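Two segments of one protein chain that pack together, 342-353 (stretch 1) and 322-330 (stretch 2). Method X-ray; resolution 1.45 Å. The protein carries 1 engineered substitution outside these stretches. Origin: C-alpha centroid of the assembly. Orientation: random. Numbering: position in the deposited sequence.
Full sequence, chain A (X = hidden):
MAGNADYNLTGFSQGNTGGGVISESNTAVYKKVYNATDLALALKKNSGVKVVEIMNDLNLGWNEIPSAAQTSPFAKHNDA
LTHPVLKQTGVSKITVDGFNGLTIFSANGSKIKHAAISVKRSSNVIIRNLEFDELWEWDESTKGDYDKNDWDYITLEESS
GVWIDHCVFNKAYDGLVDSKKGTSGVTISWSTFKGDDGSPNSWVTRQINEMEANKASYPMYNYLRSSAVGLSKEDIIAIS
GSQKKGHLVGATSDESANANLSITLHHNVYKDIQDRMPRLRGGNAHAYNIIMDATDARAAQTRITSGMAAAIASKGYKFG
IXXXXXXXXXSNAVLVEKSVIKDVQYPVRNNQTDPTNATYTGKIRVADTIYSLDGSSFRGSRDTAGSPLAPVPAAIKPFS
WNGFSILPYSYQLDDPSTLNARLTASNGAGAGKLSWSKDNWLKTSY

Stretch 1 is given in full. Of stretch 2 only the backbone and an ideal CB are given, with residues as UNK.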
ATOM      1  N   LYS A 342      14.997 -29.995  -7.709  1.00  7.78           N
ATOM      2  CA  LYS A 342      15.839 -31.172  -7.651  1.00  7.69           C
ATOM      3  C   LYS A 342      15.825 -31.804  -6.282  1.00  6.64           C
ATOM      4  O   LYS A 342      16.131 -31.137  -5.274  1.00  7.35           O
ATOM      5  CB  LYS A 342      17.277 -30.820  -8.059  1.00 10.84           C
ATOM      6  CG  LYS A 342      18.180 -32.056  -8.136  1.00 13.77           C
ATOM      7  CD  LYS A 342      19.544 -31.718  -8.687  1.00 15.79           C
ATOM      8  CE  LYS A 342      20.337 -33.000  -8.881  1.00 17.22           C
ATOM      9  NZ  LYS A 342      20.674 -33.618  -7.584  1.00 19.41           N
ATOM     10  N   ASP A 343      15.483 -33.094  -6.263  1.00  6.51           N
ATOM     11  CA  ASP A 343      15.577 -33.934  -5.078  1.00  8.85           C
ATOM     12  C   ASP A 343      14.670 -33.474  -3.943  1.00 10.22           C
ATOM     13  O   ASP A 343      14.964 -33.659  -2.767  1.00  8.97           O
ATOM     14  CB  ASP A 343      17.035 -34.110  -4.658  1.00  8.87           C
ATOM     15  CG  ASP A 343      17.768 -35.114  -5.543  1.00 11.80           C
ATOM     16  OD1 ASP A 343      17.075 -35.874  -6.257  1.00 11.99           O
ATOM     17  OD2 ASP A 343      19.023 -35.166  -5.508  1.00 14.87           O
ATOM     18  N   VAL A 344      13.529 -32.929  -4.335  1.00  7.87           N
ATOM     19  CA  VAL A 344      12.432 -32.622  -3.419  1.00  8.44           C
ATOM     20  C   VAL A 344      11.341 -33.655  -3.670  1.00  8.00           C
ATOM     21  O   VAL A 344      10.804 -33.739  -4.779  1.00  8.71           O
ATOM     22  CB  VAL A 344      11.884 -31.198  -3.662  1.00  7.46           C
ATOM     23  CG1 VAL A 344      10.650 -30.956  -2.796  1.00  7.41           C
ATOM     24  CG2 VAL A 344      12.978 -30.135  -3.367  1.00  7.77           C
ATOM     25  N   GLN A 345      11.028 -34.456  -2.660  1.00  6.59           N
ATOM     26  CA  GLN A 345      10.105 -35.579  -2.857  1.00  8.24           C
ATOM     27  C   GLN A 345       8.651 -35.137  -3.067  1.00  9.72           C
ATOM     28  O   GLN A 345       7.902 -35.760  -3.839  1.00  9.83           O
ATOM     29  CB  GLN A 345      10.204 -36.545  -1.681  1.00  9.63           C
ATOM     30  CG  GLN A 345       9.351 -37.836  -1.919  1.00 13.27           C
ATOM     31  CD  GLN A 345       9.677 -38.948  -0.947  1.00 28.96           C
ATOM     32  OE1 GLN A 345      10.674 -38.896  -0.229  1.00 19.07           O
ATOM     33  NE2 GLN A 345       8.844 -39.979  -0.938  1.00 25.53           N
ATOM     34  N   TYR A 346       8.236 -34.081  -2.365  1.00  6.85           N
ATOM     35  CA  TYR A 346       6.850 -33.619  -2.408  1.00  7.58           C
ATOM     36  C   TYR A 346       6.860 -32.158  -2.805  1.00  7.21           C
ATOM     37  O   TYR A 346       6.638 -31.274  -1.982  1.00  8.82           O
ATOM     38  CB  TYR A 346       6.153 -33.797  -1.050  1.00  8.80           C
ATOM     39  CG  TYR A 346       6.158 -35.232  -0.559  1.00 10.15           C
ATOM     40  CD1 TYR A 346       5.279 -36.156  -1.097  1.00 10.96           C
ATOM     41  CD2 TYR A 346       7.039 -35.652   0.431  1.00 14.13           C
ATOM     42  CE1 TYR A 346       5.286 -37.485  -0.658  1.00 16.20           C
ATOM     43  CE2 TYR A 346       7.048 -36.968   0.881  1.00 16.41           C
ATOM     44  CZ  TYR A 346       6.166 -37.868   0.335  1.00 20.65           C
ATOM     45  OH  TYR A 346       6.177 -39.171   0.793  1.00 21.82           O
ATOM     46  N   PRO A 347       7.124 -31.873  -4.081  1.00  6.08           N
ATOM     47  CA  PRO A 347       7.335 -30.476  -4.490  1.00  9.01           C
ATOM     48  C   PRO A 347       6.101 -29.581  -4.472  1.00  6.12           C
ATOM     49  O   PRO A 347       6.264 -28.358  -4.484  1.00  6.35           O
ATOM     50  CB  PRO A 347       7.846 -30.612  -5.932  1.00  8.68           C
ATOM     51  CG  PRO A 347       7.276 -31.966  -6.401  1.00  7.78           C
ATOM     52  CD  PRO A 347       7.341 -32.841  -5.178  1.00  7.53           C
ATOM     53  N   VAL A 348       4.915 -30.171  -4.489  1.00  5.93           N
ATOM     54  CA  VAL A 348       3.688 -29.418  -4.696  1.00  6.80           C
ATOM     55  C   VAL A 348       2.650 -29.953  -3.720  1.00  8.56           C
ATOM     56  O   VAL A 348       2.120 -31.056  -3.906  1.00  8.39           O
ATOM     57  CB  VAL A 348       3.166 -29.575  -6.166  1.00  8.08           C
ATOM     58  CG1 VAL A 348       1.937 -28.671  -6.388  1.00  8.20           C
ATOM     59  CG2 VAL A 348       4.242 -29.213  -7.189  1.00  9.28           C
ATOM     60  N   ARG A 349       2.332 -29.184  -2.684  1.00  7.26           N
ATOM     61  CA  ARG A 349       1.382 -29.639  -1.662  1.00  7.91           C
ATOM     62  C   ARG A 349       0.246 -28.657  -1.525  1.00  5.96           C
ATOM     63  O   ARG A 349       0.425 -27.439  -1.681  1.00  6.89           O
ATOM     64  CB  ARG A 349       2.078 -29.833  -0.307  1.00  7.41           C
ATOM     65  CG  ARG A 349       3.088 -30.958  -0.316  1.00  9.81           C
ATOM     66  CD  ARG A 349       3.717 -31.140   1.051  1.00 14.73           C
ATOM     67  NE  ARG A 349       2.801 -31.823   1.933  1.00 18.44           N
ATOM     68  CZ  ARG A 349       2.675 -33.151   1.993  1.00 27.18           C
ATOM     69  NH1 ARG A 349       3.445 -33.937   1.249  1.00 27.91           N
ATOM     70  NH2 ARG A 349       1.786 -33.694   2.812  1.00 24.90           N
ATOM     71  N   ASN A 350      -0.923 -29.195  -1.204  1.00  6.61           N
ATOM     72  CA  ASN A 350      -2.147 -28.407  -1.165  1.00  7.37           C
ATOM     73  C   ASN A 350      -2.940 -28.476   0.137  1.00  4.91           C
ATOM     74  O   ASN A 350      -4.002 -27.892   0.214  1.00  7.44           O
ATOM     75  CB  ASN A 350      -3.047 -28.724  -2.386  1.00  8.14           C
ATOM     76  CG  ASN A 350      -3.691 -30.110  -2.311  1.00  8.17           C
ATOM     77  OD1 ASN A 350      -3.380 -30.918  -1.430  1.00  7.46           O
ATOM     78  ND2 ASN A 350      -4.592 -30.381  -3.242  1.00  9.12           N
ATOM     79  N   ASN A 351      -2.444 -29.184   1.148  1.00  6.90           N
ATOM     80  CA  ASN A 351      -3.187 -29.285   2.402  1.00  9.15           C
ATOM     81  C   ASN A 351      -2.317 -29.961   3.435  1.00 10.25           C
ATOM     82  O   ASN A 351      -1.938 -31.114   3.259  1.00 11.99           O
ATOM     83  CB  ASN A 351      -4.487 -30.100   2.190  1.00  8.52           C
ATOM     84  CG  ASN A 351      -5.389 -30.094   3.418  1.00  8.40           C
ATOM     85  OD1 ASN A 351      -4.907 -30.236   4.545  1.00 10.47           O
ATOM     86  ND2 ASN A 351      -6.679 -29.908   3.212  1.00 10.15           N
ATOM     87  N   GLN A 352      -1.984 -29.226   4.491  1.00  9.46           N
ATOM     88  CA  GLN A 352      -1.126 -29.719   5.551  1.00 11.22           C
ATOM     89  C   GLN A 352      -1.878 -30.091   6.827  1.00 11.93           C
ATOM     90  O   GLN A 352      -1.373 -30.861   7.625  1.00 15.90           O
ATOM     91  CB  GLN A 352      -0.146 -28.623   5.958  1.00 12.29           C
ATOM     92  CG  GLN A 352       0.776 -28.157   4.844  1.00 14.06           C
ATOM     93  CD  GLN A 352       1.688 -29.246   4.391  1.00 17.87           C
ATOM     94  OE1 GLN A 352       1.337 -30.005   3.490  1.00 16.36           O
ATOM     95  NE2 GLN A 352       2.881 -29.340   5.001  1.00 16.72           N
ATOM     96  N   THR A 353      -3.077 -29.562   7.014  1.00 11.91           N
ATOM     97  CA  THR A 353      -3.716 -29.647   8.326  1.00 11.19           C
ATOM     98  C   THR A 353      -4.716 -30.809   8.409  1.00 14.71           C
ATOM     99  O   THR A 353      -4.793 -31.487   9.425  1.00 14.01           O
ATOM    100  CB  THR A 353      -4.387 -28.298   8.695  1.00 15.17           C
ATOM    101  OG1 THR A 353      -3.383 -27.274   8.778  1.00 13.02           O
ATOM    102  CG2 THR A 353      -5.102 -28.385  10.048  1.00 14.06           C
ATOM    103  N   UNK A 322      12.690 -33.279   6.085  1.00  6.69           N
ATOM    104  CA  UNK A 322      11.430 -32.986   5.403  1.00  7.30           C
ATOM    105  C   UNK A 322      11.810 -32.656   3.980  1.00  6.48           C
ATOM    106  O   UNK A 322      12.904 -32.124   3.733  1.00  7.42           O
ATOM    107  CB  UNK A 322      10.652 -31.848   6.066  1.00  7.30           C
ATOM    108  N   UNK A 323      10.958 -33.038   3.031  1.00  8.29           N
ATOM    109  CA  UNK A 323      11.280 -32.894   1.604  1.00  6.78           C
ATOM    110  C   UNK A 323      10.103 -32.326   0.851  1.00  7.62           C
ATOM    111  O   UNK A 323       9.485 -33.000   0.023  1.00  7.00           O
ATOM    112  CB  UNK A 323      11.689 -34.237   0.996  1.00  6.78           C
ATOM    113  N   UNK A 324       9.780 -31.076   1.183  1.00  6.83           N
ATOM    114  CA  UNK A 324       8.676 -30.363   0.583  1.00  6.00           C
ATOM    115  C   UNK A 324       9.167 -29.232  -0.289  1.00  6.10           C
ATOM    116  O   UNK A 324      10.301 -28.790  -0.159  1.00  8.81           O
ATOM    117  CB  UNK A 324       7.734 -29.828   1.664  1.00  6.00           C
ATOM    118  N   UNK A 325       8.312 -28.748  -1.161  1.00  6.42           N
ATOM    119  CA  UNK A 325       8.617 -27.609  -2.015  1.00  4.62           C
ATOM    120  C   UNK A 325       7.684 -26.440  -1.740  1.00  6.11           C
ATOM    121  O   UNK A 325       7.810 -25.759  -0.708  1.00  8.81           O
ATOM    122  CB  UNK A 325       8.530 -28.013  -3.488  1.00  4.62           C
ATOM    123  N   UNK A 326       6.747 -26.195  -2.653  1.00  5.60           N
ATOM    124  CA  UNK A 326       5.753 -25.125  -2.511  1.00  5.23           C
ATOM    125  C   UNK A 326       4.472 -25.705  -1.919  1.00  6.42           C
ATOM    126  O   UNK A 326       4.060 -26.838  -2.257  1.00  6.42           O
ATOM    127  CB  UNK A 326       5.470 -24.455  -3.857  1.00  5.23           C
ATOM    128  N   UNK A 327       3.842 -24.952  -1.019  1.00  6.56           N
ATOM    129  CA  UNK A 327       2.668 -25.431  -0.287  1.00  7.02           C
ATOM    130  C   UNK A 327       1.613 -24.329  -0.279  1.00  6.05           C
ATOM    131  O   UNK A 327       1.872 -23.219   0.201  1.00  6.79           O
ATOM    132  CB  UNK A 327       3.035 -25.845   1.139  1.00  7.02           C
ATOM    133  N   UNK A 328       0.426 -24.627  -0.798  1.00  5.80           N
ATOM    134  CA  UNK A 328      -0.698 -23.703  -0.757  1.00  5.57           C
ATOM    135  C   UNK A 328      -1.771 -24.289   0.143  1.00  7.64           C
ATOM    136  O   UNK A 328      -2.161 -25.449  -0.039  1.00  7.46           O
ATOM    137  CB  UNK A 328      -1.246 -23.430  -2.159  1.00  5.57           C
ATOM    138  N   UNK A 329      -2.235 -23.488   1.111  1.00  6.10           N
ATOM    139  CA  UNK A 329      -3.249 -23.962   2.056  1.00  5.69           C
ATOM    140  C   UNK A 329      -4.349 -22.934   2.224  1.00  7.34           C
ATOM    141  O   UNK A 329      -4.180 -21.745   1.922  1.00  7.59           O
ATOM    142  CB  UNK A 329      -2.618 -24.280   3.413  1.00  5.69           C
ATOM    143  N   UNK A 330      -5.476 -23.416   2.754  1.00  7.24           N
ATOM    144  CA  UNK A 330      -6.525 -22.530   3.248  1.00  7.72           C
ATOM    145  C   UNK A 330      -6.963 -21.523   2.195  1.00  7.52           C
ATOM    146  O   UNK A 330      -7.029 -20.317   2.427  1.00  7.84           O
ATOM    147  CB  UNK A 330      -6.045 -21.794   4.501  1.00  7.72           C
TER

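The two segments run side by side as parallel strands, 346-349 against 324-329, their directions 16° apart.

Position 322 precedes the strand. Its CB points away from stretch 1 and has nothing of it within 5.5 Å, so many side chains would suit; the residue is Thr 322.

At 323 the CB points toward stretch 1 and lies 3.7 Å from Gln 345 N, a backbone donor. A short side chain with an acceptor, such as serine, threonine, aspartate or asparagine, could meet it. The residue is Ser 323: its OG accepts a hydrogen bond from Gln 345 N (2.8 Å, 172°). A water links the same OG to Asp 343 O, and the backbone Ser 323 O accepts from Tyr 346 N at 2.9 Å.

Position 324 pairs with Tyr 346, its CB on the sheet face that carries the Tyr 346 and Arg 349 side chains, 4.3 Å from Arg 349 CD. A medium-sized polar or aliphatic residue would fit. Asn 324 brings OD1 to 3.4 Å from Arg 349 CD, while a water accepts from both its ND2 and Gln 352 NE2.

At 325 the backbone nearly settles the matter. Phi/psi is -118/-106, and an ideal CB would stand 2.5 Å from Pro 347 O, a clash. Glycine is strongly indicated, and Gly 325 is found. Its N makes a weak hydrogen bond to Tyr 346 O (3.1 Å); a water accepts from the same N and donates to Tyr 346 O and to the backbone O of 326.

Position 326 pairs with Val 348, both side chains on the other face. The CB is 4.0 Å from Pro 347 O, and stretch 1 alone does not fix the size: alanine, serine or valine are plausible. For Ala 326, pairing rests on the backbone, its N donating to Pro 347 O and its O accepting from Arg 349 N, each at 2.9 Å.

At 327 the CB returns to the face of Arg 349, near the aliphatic part of Gln 352. Isoleucine, valine or leucine would suit. Ile 327 places CG2 3.6 Å from Gln 352 CG and CG1 4.0 Å from Arg 349 CB.

At 328 and 329 CA-to-CB points sideways, with CB 4.4 Å from Arg 349 O at 328 and 5.0 Å from Asn 350 O at 329; small polar or beta-branched residues would suit, among others. Ser 328 donates its N to Arg 349 O (2.9 Å); Thr 329 sets CG2 4.0 Å from Gln 352 CG.

Position 330, at phi/psi 54/50, favours glycine or asparagine but admits others. Glu 330 reaches Thr 353 OG1 through a water at OE2.

Stretch 2, residues 322-330: TSNGAISTE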
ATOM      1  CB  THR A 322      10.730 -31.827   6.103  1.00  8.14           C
ATOM      2  OG1 THR A 322      10.379 -32.293   7.416  1.00 12.48           O
ATOM      3  CG2 THR A 322       9.456 -31.370   5.370  1.00  8.69           C
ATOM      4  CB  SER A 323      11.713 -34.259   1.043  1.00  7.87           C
ATOM      5  OG  SER A 323      12.345 -34.134  -0.219  1.00  9.78           O
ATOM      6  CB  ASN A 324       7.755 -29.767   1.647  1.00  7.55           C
ATOM      7  CG  ASN A 324       6.986 -30.818   2.444  1.00  9.86           C
ATOM      8  OD1 ASN A 324       6.886 -31.997   2.052  1.00  9.29           O
ATOM      9  ND2 ASN A 324       6.434 -30.379   3.590  1.00  8.71           N
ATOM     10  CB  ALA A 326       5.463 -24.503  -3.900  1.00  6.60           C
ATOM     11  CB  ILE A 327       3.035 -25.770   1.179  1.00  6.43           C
ATOM     12  CG1 ILE A 327       4.182 -26.782   1.229  1.00  7.43           C
ATOM     13  CG2 ILE A 327       1.821 -26.401   1.877  1.00  7.46           C
ATOM     14  CD1 ILE A 327       5.519 -26.191   1.607  1.00 15.61           C
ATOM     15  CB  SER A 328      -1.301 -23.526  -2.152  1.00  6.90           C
ATOM     16  OG  SER A 328      -2.300 -22.504  -2.097  1.00  7.16           O
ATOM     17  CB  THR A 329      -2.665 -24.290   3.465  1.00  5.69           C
ATOM     18  OG1 THR A 329      -2.310 -23.067   4.149  1.00  6.62           O
ATOM     19  CG2 THR A 329      -1.447 -25.229   3.394  1.00  7.38           C
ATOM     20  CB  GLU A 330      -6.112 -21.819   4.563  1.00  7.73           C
ATOM     21  CG  GLU A 330      -5.735 -22.818   5.669  1.00  8.98           C
ATOM     22  CD  GLU A 330      -5.207 -22.189   6.942  1.00  7.58           C
ATOM     23  OE1 GLU A 330      -5.392 -20.979   7.132  1.00  8.49           O
ATOM     24  OE2 GLU A 330      -4.569 -22.916   7.737  1.00  9.81           O
TER
HETATM   25  O   HOH W   1      15.017 -33.832   0.012  1.00  8.43           O
HETATM   26  O   HOH W   2       4.603 -31.911   5.329  1.00 19.77           O
HETATM   27  O   HOH W   3       5.571 -29.148  -1.097  1.00 17.24           O
HETATM   28  O   HOH W   4      -3.097 -25.112   7.100  1.00  9.31           O
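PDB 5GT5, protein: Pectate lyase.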